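Local coordinates for B12-binding domain-containing protein (Kitasatospora setae, PDB 6WTE) that probably transfers a methyl group from S-adenosylmethionine by way of cobalamin, as a radical SAM methyltransferase that carries a [4Fe-4S] cluster, at residues K126-K131 / V188-Q193; T223-A228 / D238-R243. All blocks are in the same frame, centred on the assembly; numbering follows the deposited sequence.

Interactions 1 and 2 lie side by side at the cobalamin site of this enzyme, the second also carrying a cysteine of the iron-sulfur cluster. Interaction 1 ties the cobalamin-binding turn 126-131 to the loop 188-193; interaction 2 ties segment 223-228, which carries the cluster ligand Cys227, to the end of the helix that follows it. Their centres lie 10 Å apart and they touch directly: Lys126 NZ forms a 2.6 Å salt bridge with Asp238 OD2, and Pro128 CG packs 3.4 Å from Asn225 ND2. Val191 CG2 meets Asn225 CB at 3.7 Å. Cobalamin touches both contacts, whereas the iron-sulfur cluster is bound at interaction 2, about 14 Å from the side chain of Pro128.

Interaction 1 of 2, residues K126-K131 / V188-Q193; sequences KGPGEK and VWQVDQ
Pro128 and Gln190 bring the two backbones together, their CA atoms 5.6 Å apart, where the turn leading into helix 130-141 meets a short 3-10 segment and the loop beyond it. Gln190 shows how one side-chain amide can bridge the carbonyls on both sides of Gly127. Its chain runs extended beyond CG (chi2 176°), and NE2 gives one hydrogen bond to Lys126 O at 3.1 Å and another to Pro128 O at 2.9 Å. Both acceptors lie close to the amide plane; the Pro128 carbonyl is met on a lone pair, the other with the donor somewhat tilted. A water donates to Pro128 O and Gln190 O and accepts from Lys131 N. The indole of Trp189 lies with Gln190 CG over the centre of one face. An alanine at Gln190 would probably leave the carbonyls of Lys126 and Pro128 without this shared donor and open a gap beside the indole.

Next to this amide, Val191 CG2 packs against Pro128 CG at 3.5 Å. Glu130 is bent at chi2 (-95°), and its OE2 accepts a nearly straight 2.8 Å hydrogen bond from Asp192 N on the anti side of the carboxylate. Its other oxygen, OE1, is hydrogen-bonded to cobalamin, so the carboxylate joins loop and cofactor. The aliphatic part of Lys131 touches the loop's carbonyls, with CD 3.2 Å from Trp189 O and CE equally near Val191 O. The carboxylate of Asp192 is held by Ser195 and Leu194. Gly129 N also donates to cobalamin, which makes this turn between strand 123-124 and helix 130-141 part of the cofactor pocket in a B12-binding domain, whose largely parallel sheet, flanked by helices, forms a Rossmann-like fold.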
loop_
_atom_site.group_PDB
_atom_site.type_symbol
_atom_site.label_atom_id
_atom_site.label_comp_id
_atom_site.label_asym_id
_atom_site.label_seq_id
_atom_site.Cartn_x
_atom_site.Cartn_y
_atom_site.Cartn_z
ATOM N N LYS A 126 3.985 -14.181 -3.508
ATOM C CA LYS A 126 4.385 -12.842 -3.926
ATOM C C LYS A 126 3.433 -12.381 -5.023
ATOM O O LYS A 126 3.302 -13.049 -6.054
ATOM C CB LYS A 126 5.833 -12.848 -4.418
ATOM C CG LYS A 126 6.366 -11.505 -4.855
ATOM C CD LYS A 126 7.769 -11.661 -5.459
ATOM C CE LYS A 126 8.377 -10.294 -5.809
ATOM N NZ LYS A 126 8.998 -9.598 -4.651
ATOM N N GLY A 127 2.757 -11.255 -4.798
ATOM C CA GLY A 127 1.810 -10.742 -5.763
ATOM C C GLY A 127 0.398 -11.244 -5.516
ATOM O O GLY A 127 0.094 -11.798 -4.455
ATOM N N PRO A 128 -0.492 -11.068 -6.499
ATOM C CA PRO A 128 -1.890 -11.492 -6.320
ATOM C C PRO A 128 -1.972 -12.965 -5.945
ATOM O O PRO A 128 -1.285 -13.811 -6.521
ATOM C CB PRO A 128 -2.524 -11.231 -7.691
ATOM C CG PRO A 128 -1.644 -10.189 -8.326
ATOM C CD PRO A 128 -0.252 -10.453 -7.818
ATOM N N GLY A 129 -2.835 -13.276 -4.987
ATOM C CA GLY A 129 -2.790 -14.614 -4.430
ATOM C C GLY A 129 -3.953 -15.536 -4.744
ATOM O O GLY A 129 -3.876 -16.729 -4.436
ATOM N N GLU A 130 -5.008 -15.025 -5.384
ATOM C CA GLU A 130 -6.262 -15.774 -5.461
ATOM C C GLU A 130 -6.109 -17.095 -6.214
ATOM O O GLU A 130 -6.704 -18.106 -5.823
ATOM C CB GLU A 130 -7.356 -14.915 -6.102
ATOM C CG GLU A 130 -6.985 -14.284 -7.442
ATOM C CD GLU A 130 -6.467 -12.872 -7.294
ATOM O OE1 GLU A 130 -5.790 -12.595 -6.285
ATOM O OE2 GLU A 130 -6.755 -12.029 -8.176
ATOM N N LYS A 131 -5.303 -17.125 -7.278
ATOM C CA LYS A 131 -5.190 -18.366 -8.042
ATOM C C LYS A 131 -4.219 -19.339 -7.386
ATOM O O LYS A 131 -4.520 -20.532 -7.248
ATOM C CB LYS A 131 -4.783 -18.060 -9.483
ATOM C CG LYS A 131 -5.902 -17.361 -10.252
ATOM C CD LYS A 131 -5.637 -17.294 -11.745
ATOM C CE LYS A 131 -6.682 -16.423 -12.442
ATOM N NZ LYS A 131 -8.076 -16.762 -12.045
ATOM N N VAL A 188 0.310 -11.154 -14.267
ATOM C CA VAL A 188 -1.065 -11.081 -14.759
ATOM C C VAL A 188 -1.770 -12.425 -14.600
ATOM O O VAL A 188 -2.964 -12.480 -14.273
ATOM C CB VAL A 188 -1.085 -10.596 -16.221
ATOM C CG1 VAL A 188 -2.499 -10.654 -16.788
ATOM C CG2 VAL A 188 -0.535 -9.184 -16.311
ATOM N N TRP A 189 -1.046 -13.534 -14.816
ATOM C CA TRP A 189 -1.660 -14.854 -14.700
ATOM C C TRP A 189 -2.158 -15.136 -13.291
ATOM O O TRP A 189 -3.001 -16.025 -13.107
ATOM C CB TRP A 189 -0.675 -15.954 -15.129
ATOM C CG TRP A 189 0.491 -16.176 -14.194
ATOM C CD1 TRP A 189 1.728 -15.602 -14.273
ATOM C CD2 TRP A 189 0.527 -17.047 -13.055
ATOM N NE1 TRP A 189 2.531 -16.055 -13.249
ATOM C CE2 TRP A 189 1.814 -16.941 -12.487
ATOM C CE3 TRP A 189 -0.406 -17.899 -12.456
ATOM C CZ2 TRP A 189 2.191 -17.657 -11.353
ATOM C CZ3 TRP A 189 -0.028 -18.611 -11.325
ATOM C CH2 TRP A 189 1.257 -18.484 -10.787
ATOM N N GLN A 190 -1.655 -14.411 -12.294
ATOM C CA GLN A 190 -2.058 -14.626 -10.910
ATOM C C GLN A 190 -3.374 -13.940 -10.568
ATOM O O GLN A 190 -3.953 -14.242 -9.519
ATOM C CB GLN A 190 -0.960 -14.127 -9.963
ATOM C CG GLN A 190 0.411 -14.788 -10.202
ATOM C CD GLN A 190 1.518 -14.227 -9.328
ATOM O OE1 GLN A 190 2.687 -14.206 -9.729
ATOM N NE2 GLN A 190 1.167 -13.796 -8.119
ATOM N N VAL A 191 -3.852 -13.042 -11.433
ATOM C CA VAL A 191 -4.994 -12.179 -11.142
ATOM C C VAL A 191 -6.282 -12.841 -11.619
ATOM O O VAL A 191 -6.369 -13.296 -12.765
ATOM C CB VAL A 191 -4.816 -10.807 -11.817
ATOM C CG1 VAL A 191 -6.036 -9.937 -11.575
ATOM C CG2 VAL A 191 -3.560 -10.124 -11.307
ATOM N N ASP A 192 -7.294 -12.866 -10.751
ATOM C CA ASP A 192 -8.650 -13.226 -11.161
ATOM C C ASP A 192 -9.268 -12.000 -11.819
ATOM O O ASP A 192 -9.743 -11.084 -11.144
ATOM C CB ASP A 192 -9.464 -13.703 -9.961
ATOM C CG ASP A 192 -10.910 -14.027 -10.307
ATOM O OD1 ASP A 192 -11.329 -13.901 -11.483
ATOM O OD2 ASP A 192 -11.640 -14.419 -9.374
ATOM N N GLN A 193 -9.263 -11.982 -13.148
ATOM C CA GLN A 193 -9.769 -10.860 -13.926
ATOM C C GLN A 193 -11.253 -10.973 -14.238
ATOM O O GLN A 193 -11.797 -10.083 -14.895
ATOM C CB GLN A 193 -8.995 -10.739 -15.236
ATOM C CG GLN A 193 -7.499 -10.587 -15.070
ATOM C CD GLN A 193 -6.779 -10.622 -16.398
ATOM O OE1 GLN A 193 -6.172 -11.632 -16.761
ATOM N NE2 GLN A 193 -6.854 -9.526 -17.142
HETATM O O HOH W 1 4.608 -14.329 -7.964
HETATM O O HOH W 2 -2.696 -15.989 -7.681
HETATM O O HOH W 3 -11.055 -16.083 -13.014
#

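Interaction 2 of 2, residues T223-A228 / D238-R243. With SF4 (iron/sulfur cluster), chain C.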
loop_
_atom_site.group_PDB
_atom_site.type_symbol
_atom_site.label_atom_id
_atom_site.label_comp_id
_atom_site.label_asym_id
_atom_site.label_seq_id
_atom_site.Cartn_x
_atom_site.Cartn_y
_atom_site.Cartn_z
ATOM N N THR A 223 -9.604 -2.020 -9.798
ATOM C CA THR A 223 -9.968 -2.120 -11.207
ATOM C C THR A 223 -8.925 -2.840 -12.045
ATOM O O THR A 223 -9.273 -3.447 -13.064
ATOM C CB THR A 223 -10.239 -0.724 -11.803
ATOM O OG1 THR A 223 -9.028 -0.138 -12.304
ATOM C CG2 THR A 223 -10.859 0.202 -10.754
ATOM N N LYS A 224 -7.669 -2.838 -11.615
ATOM C CA LYS A 224 -6.602 -3.484 -12.367
ATOM C C LYS A 224 -5.400 -3.669 -11.454
ATOM O O LYS A 224 -5.082 -2.785 -10.653
ATOM C CB LYS A 224 -6.219 -2.657 -13.602
ATOM C CG LYS A 224 -5.802 -1.228 -13.278
ATOM C CD LYS A 224 -6.201 -0.261 -14.388
ATOM C CE LYS A 224 -5.961 1.180 -13.963
ATOM N NZ LYS A 224 -6.589 2.156 -14.900
ATOM N N ASN A 225 -4.736 -4.809 -11.580
ATOM C CA ASN A 225 -3.542 -5.066 -10.796
ATOM C C ASN A 225 -2.293 -4.683 -11.582
ATOM O O ASN A 225 -2.197 -4.949 -12.780
ATOM C CB ASN A 225 -3.458 -6.537 -10.397
ATOM C CG ASN A 225 -2.232 -6.834 -9.575
ATOM O OD1 ASN A 225 -2.192 -6.530 -8.384
ATOM N ND2 ASN A 225 -1.206 -7.408 -10.205
ATOM N N GLY A 226 -1.332 -4.088 -10.890
ATOM C CA GLY A 226 0.016 -3.934 -11.397
ATOM C C GLY A 226 0.326 -2.500 -11.798
ATOM O O GLY A 226 -0.533 -1.621 -11.816
ATOM N N CYS A 227 1.605 -2.281 -12.113
ATOM C CA CYS A 227 2.073 -1.011 -12.656
ATOM C C CYS A 227 3.198 -1.291 -13.634
ATOM O O CYS A 227 4.140 -2.014 -13.296
ATOM C CB CYS A 227 2.576 -0.056 -11.567
ATOM S SG CYS A 227 3.053 1.575 -12.265
ATOM N N ALA A 228 3.110 -0.702 -14.821
ATOM C CA ALA A 228 4.108 -0.924 -15.860
ATOM C C ALA A 228 5.257 0.073 -15.825
ATOM O O ALA A 228 6.205 -0.082 -16.603
ATOM C CB ALA A 228 3.448 -0.898 -17.243
ATOM N N ASP A 238 7.281 -4.433 -8.603
ATOM C CA ASP A 238 7.723 -5.763 -8.204
ATOM C C ASP A 238 6.676 -6.474 -7.360
ATOM O O ASP A 238 6.370 -7.648 -7.595
ATOM C CB ASP A 238 9.025 -5.694 -7.425
ATOM C CG ASP A 238 9.359 -7.019 -6.791
ATOM O OD1 ASP A 238 9.667 -7.954 -7.551
ATOM O OD2 ASP A 238 9.266 -7.136 -5.552
ATOM N N ALA A 239 6.142 -5.788 -6.350
ATOM C CA ALA A 239 5.307 -6.462 -5.362
ATOM C C ALA A 239 3.896 -6.739 -5.869
ATOM O O ALA A 239 3.250 -7.680 -5.393
ATOM C CB ALA A 239 5.253 -5.635 -4.078
ATOM N N LYS A 240 3.394 -5.941 -6.804
ATOM C CA LYS A 240 2.102 -6.203 -7.431
ATOM C C LYS A 240 2.233 -6.891 -8.781
ATOM O O LYS A 240 1.463 -7.805 -9.084
ATOM C CB LYS A 240 1.317 -4.896 -7.613
ATOM C CG LYS A 240 1.214 -4.040 -6.363
ATOM C CD LYS A 240 0.362 -4.707 -5.283
ATOM C CE LYS A 240 -1.106 -4.797 -5.674
ATOM N NZ LYS A 240 -1.978 -5.002 -4.476
ATOM N N GLY A 241 3.176 -6.468 -9.607
ATOM C CA GLY A 241 3.315 -7.004 -10.949
ATOM C C GLY A 241 3.606 -5.862 -11.897
ATOM O O GLY A 241 3.148 -4.736 -11.709
ATOM N N THR A 242 4.386 -6.157 -12.935
ATOM C CA THR A 242 4.895 -5.151 -13.860
ATOM C C THR A 242 4.003 -4.927 -15.073
ATOM O O THR A 242 4.360 -4.118 -15.935
ATOM C CB THR A 242 6.288 -5.548 -14.358
ATOM O OG1 THR A 242 6.196 -6.799 -15.056
ATOM C CG2 THR A 242 7.252 -5.699 -13.192
ATOM N N ARG A 243 2.884 -5.641 -15.187
ATOM C CA ARG A 243 1.949 -5.453 -16.288
ATOM C C ARG A 243 0.532 -5.434 -15.730
ATOM O O ARG A 243 0.267 -5.936 -14.633
ATOM C CB ARG A 243 2.090 -6.553 -17.349
ATOM C CG ARG A 243 3.439 -6.552 -18.069
ATOM C CD ARG A 243 3.647 -5.281 -18.886
ATOM N NE ARG A 243 4.941 -5.298 -19.563
ATOM C CZ ARG A 243 6.030 -4.675 -19.121
ATOM N NH1 ARG A 243 5.985 -3.963 -18.002
ATOM N NH2 ARG A 243 7.167 -4.756 -19.805
HETATM FE FE1 SF4 C . 5.568 5.011 -10.273
HETATM FE FE2 SF4 C . 3.880 2.890 -10.717
HETATM FE FE3 SF4 C . 3.014 4.982 -9.226
HETATM FE FE4 SF4 C . 4.904 3.324 -8.233
HETATM S S1 SF4 C . 2.752 2.771 -8.727
HETATM S S2 SF4 C . 4.922 5.598 -8.157
HETATM S S3 SF4 C . 6.075 2.781 -10.117
HETATM S S4 SF4 C . 3.615 5.049 -11.432
HETATM O O HOH W 4 -0.523 -7.897 -13.012
HETATM O O HOH W 5 -4.040 -5.650 -6.620
#
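The cysteine loop of a radical SAM core begins here, as the short strand 224-225 runs into the first cysteine of the CxxxCxxC motif. Cys227 SG binds one iron of the [4Fe-4S] cluster at 2.2 Å, while Cys231 and Cys234 complete the three-cysteine set and Glu273 is a further cluster ligand. SG stands anti to the backbone N (chi1 -176°), directed to the cluster, while that same N donates a 2.9 Å hydrogen bond to Gly241 O across the contact. The coordinating residue is thus tied through its backbone to the segment leaving helix 236-240.

Gly241 is the first residue to leave helical geometry, and its positive phi turns the chain away. Gly226 faces it with CA 3.2 Å from Gly241 O; a CB on Gly226 would clash with Arg243 O. Beside this pair the Asn225 amide reaches across: ND2 donates to Lys240 O from above the carbonyl plane, and OD1 touches Lys240 CE. The ammonium of Lys240 forms a salt bridge with cobalamin, which links the helix end to the second cofactor. A water between Asn225 ND2 and Arg243 O adds a further bridge. Farther along, Arg243 NH1 bonds Thr242 O and pairs with Glu349, and the same Thr242 O receives a CA-H...O contact from Ala228 CA at 3.2 Å.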